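Local coordinates for protein exosome complex component Rrp42 (Archaeoglobus fulgidus, PDB 3M7N) that is probably a non-catalytic subunit of the archaeal exosome, an RNA-degrading complex, in which it contributes to structuring the active site of Rrp41, at residues Met64-Pro69 with Phe170-Asp175; Glu117-Ser122 with Tyr176-Arg181; Leu183-Thr188 with Lys251-Phe256; Thr188-Gly193 with Glu203-Gly208; Asp209-Ile214 with Gln226-Tyr231. One frame throughout, in Å; residues are numbered along the deposited sequence.

Contact 1 of 5, residues Met64-Pro69 with Phe170-Asp175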
# COMPACT_ATOMS: atom_id res chain seq x y z
N MET H 64 -18.16 23.49 14.82
CA MET H 64 -18.24 23.25 16.25
C MET H 64 -19.40 22.34 16.56
O MET H 64 -20.50 22.50 16.02
CB MET H 64 -18.41 24.56 17.01
CG MET H 64 -17.25 25.53 16.86
SD MET H 64 -17.51 27.03 17.82
CE MET H 64 -17.24 26.38 19.48
N GLN H 65 -19.16 21.36 17.42
CA GLN H 65 -20.22 20.49 17.89
C GLN H 65 -19.93 20.09 19.33
O GLN H 65 -18.77 20.01 19.73
CB GLN H 65 -20.37 19.27 16.98
CG GLN H 65 -19.13 18.40 16.90
CD GLN H 65 -19.29 17.23 15.93
OE1 GLN H 65 -19.68 17.41 14.77
NE2 GLN H 65 -18.97 16.03 16.40
N PRO H 66 -20.98 19.89 20.14
CA PRO H 66 -20.79 19.42 21.51
C PRO H 66 -20.13 18.06 21.48
O PRO H 66 -20.25 17.37 20.48
CB PRO H 66 -22.22 19.29 22.03
CG PRO H 66 -22.99 20.30 21.23
CD PRO H 66 -22.37 20.29 19.87
N GLY H 67 -19.42 17.68 22.54
CA GLY H 67 -18.75 16.40 22.55
C GLY H 67 -18.05 16.03 23.84
O GLY H 67 -18.13 16.72 24.86
N GLU H 68 -17.35 14.90 23.78
CA GLU H 68 -16.57 14.38 24.90
C GLU H 68 -15.40 15.27 25.22
O GLU H 68 -14.62 15.60 24.34
CB GLU H 68 -16.04 12.97 24.55
CG GLU H 68 -15.76 12.70 23.04
CD GLU H 68 -14.64 13.57 22.43
OE1 GLU H 68 -14.98 14.61 21.81
OE2 GLU H 68 -13.45 13.21 22.54
N PRO H 69 -15.25 15.66 26.49
CA PRO H 69 -14.03 16.35 26.93
C PRO H 69 -12.94 15.33 27.06
O PRO H 69 -13.24 14.14 27.12
CB PRO H 69 -14.39 16.87 28.33
CG PRO H 69 -15.87 16.62 28.50
CD PRO H 69 -16.20 15.48 27.60
N PHE H 170 -28.07 23.37 18.78
CA PHE H 170 -27.84 22.29 19.73
C PHE H 170 -28.61 22.52 21.03
O PHE H 170 -28.29 21.92 22.06
CB PHE H 170 -26.34 22.09 20.00
CG PHE H 170 -25.60 21.41 18.86
CD1 PHE H 170 -25.52 20.02 18.80
CD2 PHE H 170 -24.98 22.16 17.87
CE1 PHE H 170 -24.85 19.39 17.76
CE2 PHE H 170 -24.30 21.53 16.83
CZ PHE H 170 -24.23 20.15 16.78
N ASP H 171 -29.63 23.37 20.96
CA ASP H 171 -30.49 23.65 22.11
C ASP H 171 -29.65 23.90 23.35
O ASP H 171 -29.61 23.08 24.27
CB ASP H 171 -31.47 22.49 22.32
CG ASP H 171 -32.33 22.23 21.10
OD1 ASP H 171 -32.78 23.22 20.46
OD2 ASP H 171 -32.55 21.04 20.76
N LEU H 172 -28.99 25.05 23.36
CA LEU H 172 -27.91 25.30 24.29
C LEU H 172 -27.84 26.80 24.52
O LEU H 172 -26.92 27.30 25.17
CB LEU H 172 -26.60 24.81 23.68
CG LEU H 172 -25.82 23.71 24.38
CD1 LEU H 172 -26.71 22.56 24.80
CD2 LEU H 172 -24.71 23.23 23.47
N GLY H 173 -28.80 27.51 23.95
CA GLY H 173 -28.92 28.95 24.16
C GLY H 173 -28.80 29.75 22.88
O GLY H 173 -28.66 29.19 21.81
N GLU H 174 -28.89 31.07 23.01
CA GLU H 174 -28.55 31.98 21.93
C GLU H 174 -27.21 31.57 21.33
O GLU H 174 -26.34 31.05 22.03
CB GLU H 174 -28.42 33.42 22.45
CG GLU H 174 -29.69 34.03 23.02
CD GLU H 174 -30.58 34.61 21.94
OE1 GLU H 174 -30.03 35.14 20.94
OE2 GLU H 174 -31.82 34.54 22.08
N ASP H 175 -27.06 31.81 20.03
CA ASP H 175 -25.76 31.70 19.39
C ASP H 175 -24.90 32.86 19.90
O ASP H 175 -25.44 33.88 20.35
CB ASP H 175 -25.91 31.82 17.87
CG ASP H 175 -26.53 30.58 17.21
OD1 ASP H 175 -26.74 29.54 17.88
OD2 ASP H 175 -26.80 30.65 16.00
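Phe170 places CG anti to its own carbonyl carbon, beside the backbone N (chi1 -75°), and a chi2 of -88° swings the ring so that one face looks at Pro66. The proline supplies the complement: its CD lies 3.3 Å from the centroid of the Phe170 ring and only 11° off the ring normal, a CH-pi contact over the centre of the face. Because CD is bonded to the amide nitrogen, its hydrogens are likely to carry a slight positive charge. The two rings cross obliquely, so CG of Pro66 follows CD onto the same face and reaches CD1 of Phe170 at 3.5 Å. Gln65 has CG in the crowded position between N and carbonyl carbon, which carries its amide away and leaves CB 4.0 Å from Phe170 CZ. The contact joins the end of strand 56-67, in the mixed five-stranded sheet of the RNase PH fold, to the loop between strands 164-165 and 176-177. An alanine in place of Phe170 removes the flat surface on which Pro66 rests and would probably loosen the hold of this loop on the strand. Leu172 extends the apolar patch, its CD2 meeting Pro66 CG at 4.1 Å, and both residues also touch Trp133 of strand 131-141. The nearest atom is about 7 Å from the bound nucleic acid.

Contact 2 of 5, residues Glu117-Ser122 with Tyr176-Arg181; sequences EAVDLS and YLLPVR
Arg181, which buries the most surface, starts from the crowded chi1 position between N and carbonyl carbon (55°) and runs out extended to its guanidinium. Its backbone N donates to Ala118 O at 2.7 Å, next to the single bridge between Val119 and Val180. Its side-chain NE donates to Glu117 O at 3.0 Å, nearly along the C=O axis. Glu117, the first residue to leave helical angles after helix 100-115, closes that helix with a Schellman motif, which the arginine ties to the segment after strand 176-177. Asp120, with CG anti to its backbone N, stacks its carboxylate on one guanidinium face, the two planes 19° apart. The 2.9 Å salt bridge from Asp120 OD1 to Arg181 NH1 therefore rests on charge, since no N-H points at the oxygen. An asparagine in place of Asp120 would probably forfeit that attraction and leave the guanidinium less firmly placed. Ser122 OG orients the carboxylate by donating to the syn lone pair of Asp120 OD2 at 2.7 Å. At the guanidinium edge, a water donating to Val119 O is weakly bonded to Arg181 NH2. On the buried side, the Val119 and Leu178 side chains cross, CG2 to CD2 4.1 Å.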
# COMPACT_ATOMS: atom_id res chain seq x y z
N GLU H 117 -2.93 30.86 23.00
CA GLU H 117 -4.24 30.80 23.68
C GLU H 117 -5.29 31.73 23.05
O GLU H 117 -6.08 32.34 23.75
CB GLU H 117 -4.09 31.04 25.19
CG GLU H 117 -3.25 29.95 25.88
CD GLU H 117 -2.79 30.29 27.29
OE1 GLU H 117 -1.99 29.53 27.87
OE2 GLU H 117 -3.22 31.32 27.83
N ALA H 118 -5.28 31.80 21.73
CA ALA H 118 -6.20 32.63 20.96
C ALA H 118 -7.68 32.37 21.27
O ALA H 118 -8.51 33.26 21.12
CB ALA H 118 -5.95 32.42 19.49
N VAL H 119 -8.00 31.14 21.67
CA VAL H 119 -9.38 30.81 21.98
C VAL H 119 -9.46 30.33 23.41
O VAL H 119 -8.74 29.41 23.80
CB VAL H 119 -9.93 29.69 21.08
CG1 VAL H 119 -11.31 29.29 21.56
CG2 VAL H 119 -9.98 30.14 19.62
N ASP H 120 -10.33 30.95 24.19
CA ASP H 120 -10.48 30.59 25.59
C ASP H 120 -11.25 29.29 25.70
O ASP H 120 -12.47 29.27 25.60
CB ASP H 120 -11.21 31.69 26.36
CG ASP H 120 -11.02 31.59 27.86
OD1 ASP H 120 -11.04 32.66 28.51
OD2 ASP H 120 -10.84 30.47 28.38
N LEU H 121 -10.52 28.20 25.92
CA LEU H 121 -11.13 26.88 25.90
C LEU H 121 -12.05 26.66 27.09
O LEU H 121 -13.07 25.99 26.97
CB LEU H 121 -10.05 25.80 25.85
CG LEU H 121 -9.10 25.89 24.65
CD1 LEU H 121 -8.07 24.77 24.68
CD2 LEU H 121 -9.89 25.86 23.35
N SER H 122 -11.69 27.23 28.23
CA SER H 122 -12.46 27.00 29.45
C SER H 122 -13.84 27.63 29.34
O SER H 122 -14.78 27.21 30.01
CB SER H 122 -11.70 27.53 30.67
OG SER H 122 -11.38 28.90 30.51
N TYR H 176 -23.58 32.70 19.85
CA TYR H 176 -22.68 33.82 20.12
C TYR H 176 -21.37 33.69 19.35
O TYR H 176 -20.93 32.59 19.03
CB TYR H 176 -22.38 33.95 21.61
CG TYR H 176 -21.74 32.73 22.22
CD1 TYR H 176 -22.52 31.65 22.60
CD2 TYR H 176 -20.37 32.66 22.40
CE1 TYR H 176 -21.94 30.52 23.15
CE2 TYR H 176 -19.79 31.52 22.97
CZ TYR H 176 -20.59 30.47 23.33
OH TYR H 176 -20.04 29.34 23.88
N LEU H 177 -20.75 34.84 19.08
CA LEU H 177 -19.41 34.89 18.53
C LEU H 177 -18.40 34.18 19.44
O LEU H 177 -18.39 34.38 20.65
CB LEU H 177 -18.98 36.34 18.33
CG LEU H 177 -19.96 37.17 17.51
CD1 LEU H 177 -19.33 38.49 17.08
CD2 LEU H 177 -20.45 36.37 16.29
N LEU H 178 -17.57 33.33 18.84
CA LEU H 178 -16.49 32.68 19.56
C LEU H 178 -15.58 33.75 20.16
O LEU H 178 -15.16 34.67 19.46
CB LEU H 178 -15.69 31.79 18.62
CG LEU H 178 -14.61 30.84 19.13
CD1 LEU H 178 -15.23 29.58 19.73
CD2 LEU H 178 -13.68 30.46 17.98
N PRO H 179 -15.28 33.64 21.45
CA PRO H 179 -14.34 34.59 22.05
C PRO H 179 -12.91 34.34 21.57
O PRO H 179 -12.32 33.33 21.92
CB PRO H 179 -14.46 34.32 23.56
CG PRO H 179 -15.66 33.40 23.72
CD PRO H 179 -15.79 32.66 22.42
N VAL H 180 -12.37 35.25 20.77
CA VAL H 180 -10.98 35.16 20.34
C VAL H 180 -10.14 36.25 21.01
O VAL H 180 -10.42 37.43 20.87
CB VAL H 180 -10.85 35.32 18.81
CG1 VAL H 180 -9.39 35.23 18.42
CG2 VAL H 180 -11.68 34.26 18.09
N ARG H 181 -9.08 35.86 21.71
CA ARG H 181 -8.32 36.83 22.50
C ARG H 181 -6.86 37.02 22.10
O ARG H 181 -6.09 37.64 22.83
CB ARG H 181 -8.40 36.46 23.97
CG ARG H 181 -7.96 35.07 24.25
CD ARG H 181 -8.18 34.73 25.72
NE ARG H 181 -7.83 33.34 26.01
CZ ARG H 181 -7.88 32.80 27.22
NH1 ARG H 181 -8.26 33.53 28.27
NH2 ARG H 181 -7.54 31.52 27.38
O HOH W 1 -6.97 28.79 25.54

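Contact 3 of 5, residues Leu183-Thr188 with Lys251-Phe256; sequences LPVSVT and KLREKF
Leu183 opens the contact with both its backbone and its side chain. Its carbonyl O is gripped side-on by Arg253, accepting from NE at 2.8 Å and from NH2 at 3.1 Å; the oxygen lies in the guanidinium plane and both donors lie in the carbonyl plane, which fixes the rotation of the group. A bend at chi3 of Arg253 (-80°) turns the guanidinium back toward the strand. The leucine side chain meanwhile slides past the arginine in the opposite direction, so that Leu183 CD1 touches Arg253 CG and, at 3.7 Å, Phe256 CB. Its other methyl, CD2, sits 3.9 Å from the centroid of the Phe256 ring, almost exactly on the normal, in a CH-pi contact. Pro184 turns away, to Ala118 and Ile157. With it the chain enters strand 185-192 of the four-stranded antiparallel sheet of the second RNase PH family domain, across one face of which helix 235-253 packs. Val185 points into that interface: CG1 meets Leu252 CB at 3.8 Å, while CG2 lies 3.7 Å from Arg253 NH2, a nitrogen that also donates to Thr216 OG1 on the adjoining strand. Ser186 faces the opposite way, where its hydroxyl and that of Thr188 both bond to Asp150 OD2 on helix 148-161, the helix behind the sheet.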
# COMPACT_ATOMS: atom_id res chain seq x y z
N LEU H 183 -3.96 37.00 18.37
CA LEU H 183 -3.89 37.00 16.93
C LEU H 183 -2.53 36.44 16.49
O LEU H 183 -1.63 37.19 16.11
CB LEU H 183 -4.13 38.42 16.40
CG LEU H 183 -4.89 38.58 15.08
CD1 LEU H 183 -5.06 40.05 14.69
CD2 LEU H 183 -4.22 37.79 13.95
N PRO H 184 -2.39 35.12 16.57
CA PRO H 184 -1.21 34.37 16.10
C PRO H 184 -1.00 34.59 14.60
O PRO H 184 -1.95 34.41 13.83
CB PRO H 184 -1.60 32.90 16.28
CG PRO H 184 -2.85 32.89 17.04
CD PRO H 184 -3.47 34.24 17.04
N VAL H 185 0.23 34.93 14.22
CA VAL H 185 0.60 35.10 12.82
C VAL H 185 1.95 34.47 12.68
O VAL H 185 2.84 34.68 13.53
CB VAL H 185 0.73 36.59 12.45
CG1 VAL H 185 1.21 36.73 11.01
CG2 VAL H 185 -0.60 37.32 12.69
N SER H 186 2.09 33.68 11.61
CA SER H 186 3.33 32.97 11.34
C SER H 186 4.04 33.56 10.14
O SER H 186 3.40 33.97 9.17
CB SER H 186 3.06 31.47 11.09
OG SER H 186 2.59 31.24 9.76
N VAL H 187 5.36 33.61 10.22
CA VAL H 187 6.20 34.14 9.15
C VAL H 187 7.24 33.11 8.75
O VAL H 187 8.06 32.69 9.56
CB VAL H 187 6.95 35.43 9.57
CG1 VAL H 187 7.91 35.90 8.46
CG2 VAL H 187 5.96 36.53 9.95
N THR H 188 7.23 32.75 7.47
CA THR H 188 8.03 31.65 6.99
C THR H 188 9.03 32.12 5.97
O THR H 188 8.68 32.78 5.00
CB THR H 188 7.12 30.55 6.35
OG1 THR H 188 6.30 29.97 7.37
CG2 THR H 188 7.95 29.47 5.66
N LYS H 251 3.24 43.79 10.98
CA LYS H 251 2.61 44.37 9.79
C LYS H 251 1.41 43.53 9.35
O LYS H 251 0.31 44.04 9.14
CB LYS H 251 3.60 44.45 8.64
CG LYS H 251 4.54 45.64 8.67
CD LYS H 251 4.94 46.00 10.08
CE LYS H 251 5.70 47.33 10.14
NZ LYS H 251 5.56 47.95 11.50
N LEU H 252 1.63 42.23 9.21
CA LEU H 252 0.58 41.32 8.82
C LEU H 252 -0.62 41.46 9.73
O LEU H 252 -1.77 41.48 9.28
CB LEU H 252 1.10 39.87 8.84
CG LEU H 252 1.91 39.55 7.57
CD1 LEU H 252 2.46 38.15 7.59
CD2 LEU H 252 1.04 39.78 6.33
N ARG H 253 -0.34 41.54 11.02
CA ARG H 253 -1.35 41.57 12.06
C ARG H 253 -2.24 42.78 11.83
O ARG H 253 -3.42 42.77 12.16
CB ARG H 253 -0.67 41.61 13.43
CG ARG H 253 -1.57 41.32 14.63
CD ARG H 253 -0.74 41.01 15.87
NE ARG H 253 -0.26 39.64 15.87
CZ ARG H 253 1.02 39.27 15.79
NH1 ARG H 253 1.99 40.19 15.73
NH2 ARG H 253 1.31 37.97 15.77
N GLU H 254 -1.69 43.82 11.23
CA GLU H 254 -2.44 45.04 11.05
C GLU H 254 -3.39 45.00 9.84
O GLU H 254 -4.18 45.92 9.63
CB GLU H 254 -1.50 46.25 11.05
CG GLU H 254 -1.54 47.17 9.84
CD GLU H 254 -0.43 48.22 9.88
OE1 GLU H 254 0.50 48.07 10.72
OE2 GLU H 254 -0.49 49.18 9.07
N LYS H 255 -3.33 43.92 9.08
CA LYS H 255 -4.27 43.72 7.99
C LYS H 255 -5.61 43.19 8.52
O LYS H 255 -6.62 43.25 7.84
CB LYS H 255 -3.68 42.79 6.91
CG LYS H 255 -2.53 43.41 6.12
CD LYS H 255 -2.19 42.64 4.86
CE LYS H 255 -1.33 43.48 3.89
NZ LYS H 255 -1.28 42.96 2.43
N PHE H 256 -5.61 42.69 9.75
CA PHE H 256 -6.84 42.19 10.35
C PHE H 256 -7.74 43.30 10.87
O PHE H 256 -8.87 43.05 11.29
CB PHE H 256 -6.54 41.17 11.46
CG PHE H 256 -6.10 39.82 10.95
CD1 PHE H 256 -6.96 38.73 11.02
CD2 PHE H 256 -4.86 39.64 10.39
CE1 PHE H 256 -6.58 37.48 10.55
CE2 PHE H 256 -4.47 38.40 9.92
CZ PHE H 256 -5.33 37.32 9.99

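Contact 4 of 5, residues Thr188-Gly193 with Glu203-Gly208; sequences TSLIVG and EEMSVG
Leu190 is the buried centre of the contact and far more of its surface is covered than that of any other residue here. Its CG lies anti to the backbone N (chi1 -158°), which sends the branched end under the short helix 202-205 and the turn after it. There the two methyls part: CD1 presses to 3.4 Å against the carbonyl O of Glu204, while CD2 approaches Gly208 O at 3.9 Å. Between them, Leu190 CG lies 4.0 Å from Met205 SD, the methionine folding back at chi2 and chi3 as the two side chains pass in opposite directions. The other end buries less surface and lies nearer solvent. Val192 and Val207, both partly exposed, meet tip to tip, CG2 of Val192 being 3.7 Å from CG1 of Val207. Helix 4-19 covers them in part, with Leu15 and Leu18 on Val192 and Val14 on Val207. The turn is a type I turn from Met205 to Gly208, and Glu203 O accepts two hydrogen bonds from Ser206, one from the backbone N and one, at 2.7 Å, from OG. The carboxylate of the buried Glu204 is held by Ser201 N and by a salt bridge to Arg23. No hydrogen bond crosses between 188-193 and 203-208, so the strand and the turn are joined by apolar packing, while the hydrogen bonds of Ser206 stay within 203-208 and the Glu204 carboxylate bonds to residues beyond it.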
# COMPACT_ATOMS: atom_id res chain seq x y z
N THR H 188 7.23 32.75 7.47
CA THR H 188 8.03 31.65 6.99
C THR H 188 9.03 32.12 5.97
O THR H 188 8.68 32.78 5.00
CB THR H 188 7.12 30.55 6.35
OG1 THR H 188 6.30 29.97 7.37
CG2 THR H 188 7.95 29.47 5.66
N SER H 189 10.29 31.75 6.19
CA SER H 189 11.32 32.15 5.25
C SER H 189 12.02 30.96 4.59
O SER H 189 12.28 29.93 5.22
CB SER H 189 12.34 33.08 5.93
OG SER H 189 11.71 34.21 6.49
N LEU H 190 12.32 31.12 3.32
CA LEU H 190 13.19 30.21 2.61
C LEU H 190 14.65 30.55 3.01
O LEU H 190 15.08 31.71 2.90
CB LEU H 190 12.98 30.41 1.11
CG LEU H 190 13.32 29.35 0.08
CD1 LEU H 190 13.83 30.01 -1.20
CD2 LEU H 190 14.32 28.37 0.61
N ILE H 191 15.41 29.56 3.47
CA ILE H 191 16.82 29.82 3.78
C ILE H 191 17.71 29.29 2.66
O ILE H 191 17.74 28.10 2.39
CB ILE H 191 17.25 29.17 5.11
CG1 ILE H 191 16.24 29.48 6.22
CG2 ILE H 191 18.64 29.61 5.49
CD1 ILE H 191 16.04 30.96 6.50
N VAL H 192 18.43 30.19 2.00
CA VAL H 192 19.40 29.77 1.00
C VAL H 192 20.81 30.21 1.40
O VAL H 192 21.17 31.38 1.23
CB VAL H 192 19.09 30.34 -0.39
CG1 VAL H 192 20.05 29.75 -1.42
CG2 VAL H 192 17.64 30.09 -0.79
N GLY H 193 21.61 29.28 1.91
CA GLY H 193 22.94 29.61 2.37
C GLY H 193 22.86 30.45 3.64
O GLY H 193 22.29 30.00 4.63
N GLU H 203 8.11 29.38 -7.16
CA GLU H 203 9.29 29.44 -8.01
C GLU H 203 10.55 29.49 -7.17
O GLU H 203 11.54 28.83 -7.47
CB GLU H 203 9.22 30.67 -8.90
CG GLU H 203 8.06 30.62 -9.87
CD GLU H 203 8.43 31.19 -11.21
OE1 GLU H 203 7.99 30.63 -12.23
OE2 GLU H 203 9.18 32.19 -11.25
N GLU H 204 10.51 30.26 -6.08
CA GLU H 204 11.65 30.34 -5.20
C GLU H 204 11.90 29.01 -4.50
O GLU H 204 13.05 28.65 -4.25
CB GLU H 204 11.52 31.50 -4.19
CG GLU H 204 11.67 32.88 -4.85
CD GLU H 204 11.20 34.02 -3.95
OE1 GLU H 204 11.75 35.15 -4.07
OE2 GLU H 204 10.28 33.79 -3.14
N MET H 205 10.84 28.26 -4.20
CA MET H 205 11.00 26.98 -3.53
C MET H 205 11.76 25.98 -4.41
O MET H 205 12.22 24.96 -3.93
CB MET H 205 9.65 26.40 -3.11
CG MET H 205 8.92 27.18 -2.00
SD MET H 205 9.85 27.40 -0.47
CE MET H 205 10.16 25.69 -0.01
N SER H 206 11.90 26.27 -5.70
CA SER H 206 12.68 25.40 -6.56
C SER H 206 14.09 25.20 -6.01
O SER H 206 14.78 24.25 -6.34
CB SER H 206 12.77 25.99 -7.96
OG SER H 206 13.63 27.11 -7.92
N VAL H 207 14.54 26.12 -5.17
CA VAL H 207 15.88 26.05 -4.62
C VAL H 207 16.05 24.88 -3.66
O VAL H 207 17.12 24.29 -3.59
CB VAL H 207 16.27 27.38 -3.92
CG1 VAL H 207 17.59 27.22 -3.19
CG2 VAL H 207 16.36 28.50 -4.96
N GLY H 208 15.01 24.55 -2.90
CA GLY H 208 15.08 23.47 -1.94
C GLY H 208 14.04 23.72 -0.89
O GLY H 208 13.49 24.82 -0.81

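Contact 5 of 5, residues Asp209-Ile214 with Gln226-Tyr231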
# COMPACT_ATOMS: atom_id res chain seq x y z
N ASP H 209 13.74 22.71 -0.08
CA ASP H 209 12.66 22.85 0.90
C ASP H 209 13.23 23.19 2.28
O ASP H 209 13.01 22.47 3.25
CB ASP H 209 11.83 21.57 0.96
CG ASP H 209 10.50 21.76 1.66
OD1 ASP H 209 10.19 22.91 2.06
OD2 ASP H 209 9.74 20.77 1.80
N THR H 210 13.94 24.30 2.36
CA THR H 210 14.73 24.63 3.54
C THR H 210 14.22 25.94 4.15
O THR H 210 14.58 27.04 3.72
CB THR H 210 16.18 24.80 3.16
OG1 THR H 210 16.24 25.65 2.01
CG2 THR H 210 16.77 23.47 2.79
N THR H 211 13.36 25.81 5.15
CA THR H 211 12.65 26.95 5.66
C THR H 211 12.75 27.15 7.18
O THR H 211 13.21 26.27 7.92
CB THR H 211 11.15 26.89 5.29
OG1 THR H 211 10.54 25.78 5.95
CG2 THR H 211 10.96 26.77 3.76
N LEU H 212 12.31 28.32 7.61
CA LEU H 212 12.21 28.63 9.03
C LEU H 212 10.89 29.37 9.22
O LEU H 212 10.58 30.31 8.49
CB LEU H 212 13.43 29.44 9.47
CG LEU H 212 13.83 29.74 10.93
CD1 LEU H 212 13.49 31.15 11.31
CD2 LEU H 212 13.29 28.75 11.95
N THR H 213 10.10 28.91 10.18
CA THR H 213 8.84 29.55 10.50
C THR H 213 8.88 30.07 11.94
O THR H 213 9.25 29.35 12.86
CB THR H 213 7.66 28.55 10.37
OG1 THR H 213 7.55 28.11 9.02
CG2 THR H 213 6.38 29.22 10.76
N ILE H 214 8.49 31.32 12.13
CA ILE H 214 8.36 31.89 13.47
C ILE H 214 6.97 32.47 13.63
O ILE H 214 6.51 33.24 12.78
CB ILE H 214 9.41 33.01 13.73
CG1 ILE H 214 10.81 32.42 13.72
CG2 ILE H 214 9.17 33.67 15.10
CD1 ILE H 214 11.88 33.43 13.52
N GLN H 226 9.53 26.69 14.00
CA GLN H 226 9.77 25.44 13.33
C GLN H 226 10.81 25.63 12.22
O GLN H 226 10.56 26.35 11.25
CB GLN H 226 8.45 24.95 12.74
CG GLN H 226 8.55 23.68 11.87
CD GLN H 226 8.86 22.46 12.69
OE1 GLN H 226 8.41 22.32 13.84
NE2 GLN H 226 9.63 21.56 12.09
N LYS H 227 11.96 25.00 12.38
CA LYS H 227 12.90 24.85 11.27
C LYS H 227 12.56 23.55 10.47
O LYS H 227 12.31 22.51 11.07
CB LYS H 227 14.33 24.82 11.80
CG LYS H 227 15.35 24.43 10.76
CD LYS H 227 16.76 24.49 11.32
CE LYS H 227 17.51 23.20 11.06
NZ LYS H 227 17.87 22.98 9.67
N SER H 228 12.55 23.61 9.14
CA SER H 228 12.24 22.41 8.33
C SER H 228 13.16 22.27 7.16
O SER H 228 13.51 23.27 6.52
CB SER H 228 10.82 22.44 7.75
OG SER H 228 9.84 22.40 8.76
N GLY H 229 13.51 21.03 6.84
CA GLY H 229 14.32 20.75 5.67
C GLY H 229 15.72 20.32 6.03
O GLY H 229 16.16 20.50 7.17
N GLY H 230 16.43 19.75 5.07
CA GLY H 230 17.77 19.25 5.32
C GLY H 230 18.83 20.29 5.08
O GLY H 230 19.50 20.28 4.06
N TYR H 231 18.98 21.22 6.02
CA TYR H 231 20.02 22.22 5.90
C TYR H 231 20.58 22.56 7.27
O TYR H 231 20.02 22.17 8.30
CB TYR H 231 19.48 23.49 5.25
CG TYR H 231 18.50 24.32 6.09
CD1 TYR H 231 18.86 25.59 6.55
CD2 TYR H 231 17.23 23.85 6.41
CE1 TYR H 231 17.98 26.38 7.28
CE2 TYR H 231 16.33 24.63 7.16
CZ TYR H 231 16.72 25.90 7.59
OH TYR H 231 15.88 26.71 8.33
O HOH W 2 9.19 26.34 8.21
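Strands 211-214 and 226-228 run antiparallel, their axes 4.8 Å apart at closest approach and 168° between directions, with Thr211-Ser228 and Thr213-Gln226 as hydrogen-bonded pairs and Leu212-Lys227 as the non-hydrogen-bonded pair between them. Ser228 N donates almost straight to Thr211 O, at 3.0 Å. That oxygen has a second donor, the phenol of Tyr231, whose OH reaches Thr211 O at 2.7 Å from well above the carbonyl plane. To get there Tyr231 takes the crowded chi1 position (71°), laying its ring alongside the strand. Thr210 CB covers one face, 4.0 Å from the Tyr231 centroid in a CH-pi contact. Over the opposite face stands Lys227 NZ, which a chain bent at chi3 and chi4 brings to Tyr231 O for a 2.7 Å hydrogen bond. On the face that carries Thr211, Thr213 and Ser228 a water joins the hydroxyls of Thr211 and Thr213; Thr213 OG1 also bonds to Thr188 OG1 on the neighbouring strand. Gly229 leaves the strand where no side chain would fit, since a CB would collide with Asp209 O, and Gly230 then centres an inverse gamma turn. Gln226 reaches into the subunit interface: its OE1 accepts from Arg111 and from Gln205 of the neighbouring Probable exosome complex exonuclease 1 chain, with a strand of which it also pairs antiparallel. The arrangement is a beta hairpin whose outer strand continues the sheet into the partner subunit, as expected of the RNase PH-type ring in which Rrp41 and Rrp42 join edge to edge.

In the fold
The five contacts trace the molecule from one end to the other. Contacts 1 and 2, with centres 14 Å apart, interlock along the chain and touch where Met64 packs on Leu178. Contact 2 meets contact 3 through Ala118 and Pro184, where the chain passes into the four-stranded sheet. Contacts 3 and 4 share Thr188 on strand 185-192; contact 4 and then contact 5 follow within the loop that contact 3 closes. Strand 211-216 lies beside strand 185-192, so contact 5, centred 9 Å from contact 4, is bonded to both. The centres of contacts 1 and 5 are about 39 Å apart, yet touching contacts link the outlying loop to the sheet edge that joins the partner subunit.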